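Local structure of WbbM protein (Klebsiella pneumoniae, 6U4B) at residues S73-H85 with Q249-L261. The protein is a bifunctional glycosyltransferase of trimeric assembly that acts as an O-antigen polymerase and binds magnesium. Residues are numbered along the deposited sequence; the frame is centred on the assembly and turned at random.
Sequences SFKNPFYCELTAH and QEKRVIGHIAERL
Ile254 CG2 sits over one face of the Tyr79 ring, a CH-pi contact 3.5 Å from the ring centroid and 6° off the normal. CG2 stands anti to the Ile254 backbone N, which lets this branch meet the ring while CB lies against Phe78 O. Leu82 CB lies at the Tyr79 edge, and Tyr79 OH bonds to Glu238. The Phe78 ring has Pro77 CB over one face, offset toward the rim. Lys251 O lies near its plane at the edge; Lys251 CB nears Phe78 CD1 (3.9 Å) and Lys251 CG nears Phe78 CE1 (4.0 Å). The Arg252 guanidinium carries His256 CE1 over one face. In its plane, Arg252 NE donates to Cys80 SG at 3.3 Å, with 159° at the hydrogen. Gly255 N bonds to Phe78 O at 3.2 Å, in the carbonyl plane. Leu82 CD1 touches Ala258 CB at 3.6 Å. Met547 and Phe543 of a neighbouring subunit pack on Phe78 and Ile254. This is helix-end packing within the DUF4422 region, away from the magnesium site: the end of helix 76-79 and the type II' turn leading into the next helix pack on Lys251, N-cap Arg252 and the first turns of helix 253-272.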
loop_
_atom_site.group_PDB
_atom_site.type_symbol
_atom_site.label_atom_id
_atom_site.label_comp_id
_atom_site.label_asym_id
_atom_site.label_seq_id
_atom_site.Cartn_x
_atom_site.Cartn_y
_atom_site.Cartn_z
ATOM N N SER A 73 -3.370 20.391 -30.141
ATOM C CA SER A 73 -2.848 19.091 -30.554
ATOM C C SER A 73 -3.903 17.995 -30.446
ATOM O O SER A 73 -3.980 17.114 -31.312
ATOM C CB SER A 73 -1.621 18.735 -29.717
ATOM O OG SER A 73 -1.086 17.479 -30.098
ATOM N N PHE A 74 -4.730 18.030 -29.399
ATOM C CA PHE A 74 -5.729 16.981 -29.228
ATOM C C PHE A 74 -6.776 16.987 -30.337
ATOM O O PHE A 74 -7.444 15.969 -30.544
ATOM C CB PHE A 74 -6.403 17.101 -27.854
ATOM C CG PHE A 74 -7.395 18.229 -27.748
ATOM C CD1 PHE A 74 -6.980 19.511 -27.423
ATOM C CD2 PHE A 74 -8.747 18.002 -27.959
ATOM C CE1 PHE A 74 -7.895 20.549 -27.324
ATOM C CE2 PHE A 74 -9.667 19.036 -27.861
ATOM C CZ PHE A 74 -9.241 20.310 -27.541
ATOM N N LYS A 75 -6.927 18.097 -31.061
ATOM C CA LYS A 75 -7.872 18.171 -32.170
ATOM C C LYS A 75 -7.296 17.635 -33.482
ATOM O O LYS A 75 -7.959 17.746 -34.521
ATOM C CB LYS A 75 -8.342 19.614 -32.376
ATOM C CG LYS A 75 -8.962 20.282 -31.154
ATOM C CD LYS A 75 -9.724 21.526 -31.587
ATOM C CE LYS A 75 -9.771 22.593 -30.510
ATOM N NZ LYS A 75 -10.451 23.826 -31.022
ATOM N N ASN A 76 -6.092 17.064 -33.452
ATOM C CA ASN A 76 -5.476 16.545 -34.672
ATOM C C ASN A 76 -6.322 15.513 -35.416
ATOM O O ASN A 76 -6.258 15.495 -36.657
ATOM C CB ASN A 76 -4.097 15.962 -34.336
ATOM C CG ASN A 76 -3.361 15.453 -35.566
ATOM O OD1 ASN A 76 -2.767 16.231 -36.318
ATOM N ND2 ASN A 76 -3.392 14.141 -35.771
ATOM N N PRO A 77 -7.093 14.635 -34.763
ATOM C CA PRO A 77 -7.980 13.746 -35.535
ATOM C C PRO A 77 -8.959 14.484 -36.428
ATOM O O PRO A 77 -9.482 13.883 -37.374
ATOM C CB PRO A 77 -8.715 12.953 -34.446
ATOM C CG PRO A 77 -7.762 12.919 -33.316
ATOM C CD PRO A 77 -7.060 14.248 -33.338
ATOM N N PHE A 78 -9.221 15.760 -36.163
ATOM C CA PHE A 78 -10.205 16.538 -36.906
ATOM C C PHE A 78 -9.588 17.687 -37.684
ATOM O O PHE A 78 -10.031 17.979 -38.794
ATOM C CB PHE A 78 -11.274 17.083 -35.941
ATOM C CG PHE A 78 -11.642 16.120 -34.842
ATOM C CD1 PHE A 78 -12.676 15.214 -35.011
ATOM C CD2 PHE A 78 -10.943 16.112 -33.644
ATOM C CE1 PHE A 78 -13.010 14.321 -34.007
ATOM C CE2 PHE A 78 -11.269 15.221 -32.637
ATOM C CZ PHE A 78 -12.306 14.326 -32.818
ATOM N N TYR A 79 -8.568 18.342 -37.132
ATOM C CA TYR A 79 -7.910 19.448 -37.813
ATOM C C TYR A 79 -6.763 19.003 -38.710
ATOM O O TYR A 79 -6.329 19.786 -39.564
ATOM C CB TYR A 79 -7.382 20.456 -36.787
ATOM C CG TYR A 79 -8.421 21.435 -36.290
ATOM C CD1 TYR A 79 -9.491 21.012 -35.506
ATOM C CD2 TYR A 79 -8.326 22.787 -36.595
ATOM C CE1 TYR A 79 -10.442 21.908 -35.047
ATOM C CE2 TYR A 79 -9.270 23.691 -36.138
ATOM C CZ TYR A 79 -10.325 23.245 -35.365
ATOM O OH TYR A 79 -11.265 24.139 -34.911
ATOM N N CYS A 80 -6.266 17.784 -38.536
ATOM C CA CYS A 80 -5.137 17.236 -39.310
ATOM C C CYS A 80 -3.951 18.188 -39.134
ATOM O O CYS A 80 -3.716 18.673 -38.016
ATOM C CB CYS A 80 -5.559 16.990 -40.747
ATOM S SG CYS A 80 -6.629 15.552 -40.964
ATOM N N GLU A 81 -3.207 18.493 -40.203
ATOM C CA GLU A 81 -2.004 19.312 -40.099
ATOM C C GLU A 81 -2.273 20.749 -39.677
ATOM O O GLU A 81 -1.312 21.500 -39.478
ATOM C CB GLU A 81 -1.251 19.318 -41.428
ATOM C CG GLU A 81 -0.298 18.160 -41.610
ATOM C CD GLU A 81 -0.828 17.106 -42.553
ATOM O OE1 GLU A 81 -2.056 16.880 -42.566
ATOM O OE2 GLU A 81 -0.012 16.511 -43.287
ATOM N N LEU A 82 -3.538 21.157 -39.547
ATOM C CA LEU A 82 -3.823 22.488 -39.014
ATOM C C LEU A 82 -3.282 22.656 -37.599
ATOM O O LEU A 82 -2.976 23.780 -37.185
ATOM C CB LEU A 82 -5.324 22.757 -39.046
ATOM C CG LEU A 82 -5.929 23.042 -40.418
ATOM C CD1 LEU A 82 -7.437 23.160 -40.325
ATOM C CD2 LEU A 82 -5.326 24.307 -41.010
ATOM N N THR A 83 -3.144 21.555 -36.851
ATOM C CA THR A 83 -2.561 21.629 -35.514
ATOM C C THR A 83 -1.105 22.074 -35.563
ATOM O O THR A 83 -0.642 22.770 -34.654
ATOM C CB THR A 83 -2.684 20.277 -34.803
ATOM O OG1 THR A 83 -1.939 19.283 -35.518
ATOM C CG2 THR A 83 -4.135 19.845 -34.741
ATOM N N ALA A 84 -0.366 21.677 -36.602
ATOM C CA ALA A 84 0.985 22.201 -36.782
ATOM C C ALA A 84 0.942 23.677 -37.162
ATOM O O ALA A 84 1.683 24.496 -36.603
ATOM C CB ALA A 84 1.731 21.388 -37.840
ATOM N N HIS A 85 0.081 24.025 -38.121
ATOM C CA HIS A 85 -0.149 25.420 -38.480
ATOM C C HIS A 85 -0.473 26.255 -37.247
ATOM O O HIS A 85 0.159 27.290 -36.998
ATOM C CB HIS A 85 -1.281 25.491 -39.513
ATOM C CG HIS A 85 -1.625 26.877 -39.972
ATOM N ND1 HIS A 85 -2.541 27.113 -40.975
ATOM C CD2 HIS A 85 -1.185 28.092 -39.572
ATOM C CE1 HIS A 85 -2.650 28.414 -41.173
ATOM N NE2 HIS A 85 -1.839 29.031 -40.333
ATOM N N GLN A 249 -12.239 9.010 -41.368
ATOM C CA GLN A 249 -12.071 9.870 -42.536
ATOM C C GLN A 249 -13.018 11.063 -42.480
ATOM O O GLN A 249 -12.605 12.210 -42.697
ATOM C CB GLN A 249 -12.287 9.072 -43.821
ATOM C CG GLN A 249 -11.283 7.953 -44.058
ATOM C CD GLN A 249 -11.741 6.621 -43.495
ATOM O OE1 GLN A 249 -12.523 6.568 -42.545
ATOM N NE2 GLN A 249 -11.260 5.534 -44.088
ATOM N N GLU A 250 -14.297 10.809 -42.190
ATOM C CA GLU A 250 -15.268 11.894 -42.077
ATOM C C GLU A 250 -14.877 12.887 -40.990
ATOM O O GLU A 250 -15.142 14.090 -41.122
ATOM C CB GLU A 250 -16.658 11.328 -41.788
ATOM C CG GLU A 250 -17.266 10.501 -42.915
ATOM C CD GLU A 250 -18.590 9.875 -42.514
ATOM O OE1 GLU A 250 -18.633 9.218 -41.453
ATOM O OE2 GLU A 250 -19.588 10.046 -43.246
ATOM N N LYS A 251 -14.242 12.407 -39.916
ATOM C CA LYS A 251 -13.892 13.264 -38.787
ATOM C C LYS A 251 -12.897 14.355 -39.164
ATOM O O LYS A 251 -12.829 15.378 -38.474
ATOM C CB LYS A 251 -13.326 12.423 -37.641
ATOM C CG LYS A 251 -14.381 11.745 -36.782
ATOM C CD LYS A 251 -13.863 10.433 -36.208
ATOM C CE LYS A 251 -13.884 10.426 -34.696
ATOM N NZ LYS A 251 -13.498 9.086 -34.173
ATOM N N ARG A 252 -12.129 14.167 -40.237
ATOM C CA ARG A 252 -11.219 15.180 -40.745
ATOM C C ARG A 252 -11.946 16.333 -41.461
ATOM O O ARG A 252 -11.315 17.022 -42.274
ATOM C CB ARG A 252 -10.199 14.527 -41.684
ATOM C CG ARG A 252 -9.454 13.354 -41.064
ATOM C CD ARG A 252 -8.878 12.444 -42.132
ATOM N NE ARG A 252 -7.804 13.086 -42.880
ATOM C CZ ARG A 252 -7.550 12.844 -44.161
ATOM N NH1 ARG A 252 -6.550 13.464 -44.773
ATOM N NH2 ARG A 252 -8.309 11.987 -44.831
ATOM N N VAL A 253 -13.229 16.551 -41.149
ATOM C CA VAL A 253 -14.034 17.547 -41.850
ATOM C C VAL A 253 -13.396 18.927 -41.763
ATOM O O VAL A 253 -13.399 19.689 -42.739
ATOM C CB VAL A 253 -15.464 17.550 -41.285
ATOM C CG1 VAL A 253 -15.430 17.580 -39.778
ATOM C CG2 VAL A 253 -16.256 18.748 -41.820
ATOM N N ILE A 254 -12.823 19.262 -40.604
ATOM C CA ILE A 254 -12.220 20.580 -40.421
ATOM C C ILE A 254 -11.056 20.768 -41.385
ATOM O O ILE A 254 -10.956 21.789 -42.076
ATOM C CB ILE A 254 -11.774 20.765 -38.961
ATOM C CG1 ILE A 254 -12.931 20.466 -38.006
ATOM C CG2 ILE A 254 -11.253 22.180 -38.738
ATOM C CD1 ILE A 254 -14.048 21.486 -38.059
ATOM N N GLY A 255 -10.158 19.782 -41.444
ATOM C CA GLY A 255 -9.029 19.877 -42.357
ATOM C C GLY A 255 -9.458 19.924 -43.810
ATOM O O GLY A 255 -8.892 20.674 -44.610
ATOM N N HIS A 256 -10.464 19.124 -44.171
ATOM C CA HIS A 256 -10.967 19.136 -45.541
ATOM C C HIS A 256 -11.559 20.493 -45.900
ATOM O O HIS A 256 -11.349 20.996 -47.010
ATOM C CB HIS A 256 -12.006 18.031 -45.725
ATOM C CG HIS A 256 -11.454 16.649 -45.558
ATOM N ND1 HIS A 256 -10.186 16.300 -45.973
ATOM C CD2 HIS A 256 -11.996 15.530 -45.021
ATOM C CE1 HIS A 256 -9.972 15.025 -45.702
ATOM N NE2 HIS A 256 -11.055 14.535 -45.123
ATOM N N ILE A 257 -12.295 21.105 -44.970
ATOM C CA ILE A 257 -12.913 22.399 -45.243
ATOM C C ILE A 257 -11.846 23.478 -45.392
ATOM O O ILE A 257 -11.950 24.361 -46.252
ATOM C CB ILE A 257 -13.932 22.741 -44.140
ATOM C CG1 ILE A 257 -15.191 21.887 -44.308
ATOM C CG2 ILE A 257 -14.281 24.220 -44.159
ATOM C CD1 ILE A 257 -16.254 22.130 -43.254
ATOM N N ALA A 258 -10.792 23.409 -44.575
ATOM C CA ALA A 258 -9.709 24.382 -44.651
ATOM C C ALA A 258 -9.004 24.366 -46.000
ATOM O O ALA A 258 -8.416 25.383 -46.387
ATOM C CB ALA A 258 -8.696 24.129 -43.534
ATOM N N GLU A 259 -9.029 23.236 -46.713
ATOM C CA GLU A 259 -8.444 23.206 -48.051
ATOM C C GLU A 259 -9.207 24.120 -49.001
ATOM O O GLU A 259 -8.614 24.745 -49.892
ATOM C CB GLU A 259 -8.432 21.778 -48.590
ATOM C CG GLU A 259 -7.488 20.834 -47.878
ATOM C CD GLU A 259 -7.466 19.462 -48.523
ATOM O OE1 GLU A 259 -7.389 18.457 -47.786
ATOM O OE2 GLU A 259 -7.543 19.392 -49.767
ATOM N N ARG A 260 -10.528 24.202 -48.834
ATOM C CA ARG A 260 -11.338 25.090 -49.663
ATOM C C ARG A 260 -11.179 26.540 -49.230
ATOM O O ARG A 260 -11.091 27.435 -50.078
ATOM C CB ARG A 260 -12.814 24.682 -49.604
ATOM C CG ARG A 260 -13.177 23.472 -50.453
ATOM C CD ARG A 260 -12.742 22.159 -49.815
ATOM N NE ARG A 260 -13.064 21.018 -50.664
ATOM C CZ ARG A 260 -12.717 19.768 -50.390
ATOM N NH1 ARG A 260 -12.037 19.494 -49.284
ATOM N NH2 ARG A 260 -13.050 18.791 -51.222
ATOM N N LEU A 261 -11.145 26.786 -47.917
ATOM C CA LEU A 261 -10.962 28.149 -47.425
ATOM C C LEU A 261 -9.620 28.717 -47.865
ATOM O O LEU A 261 -9.505 29.919 -48.140
ATOM C CB LEU A 261 -11.086 28.174 -45.901
ATOM C CG LEU A 261 -12.452 27.787 -45.331
ATOM C CD1 LEU A 261 -12.403 27.713 -43.809
ATOM C CD2 LEU A 261 -13.518 28.771 -45.789
#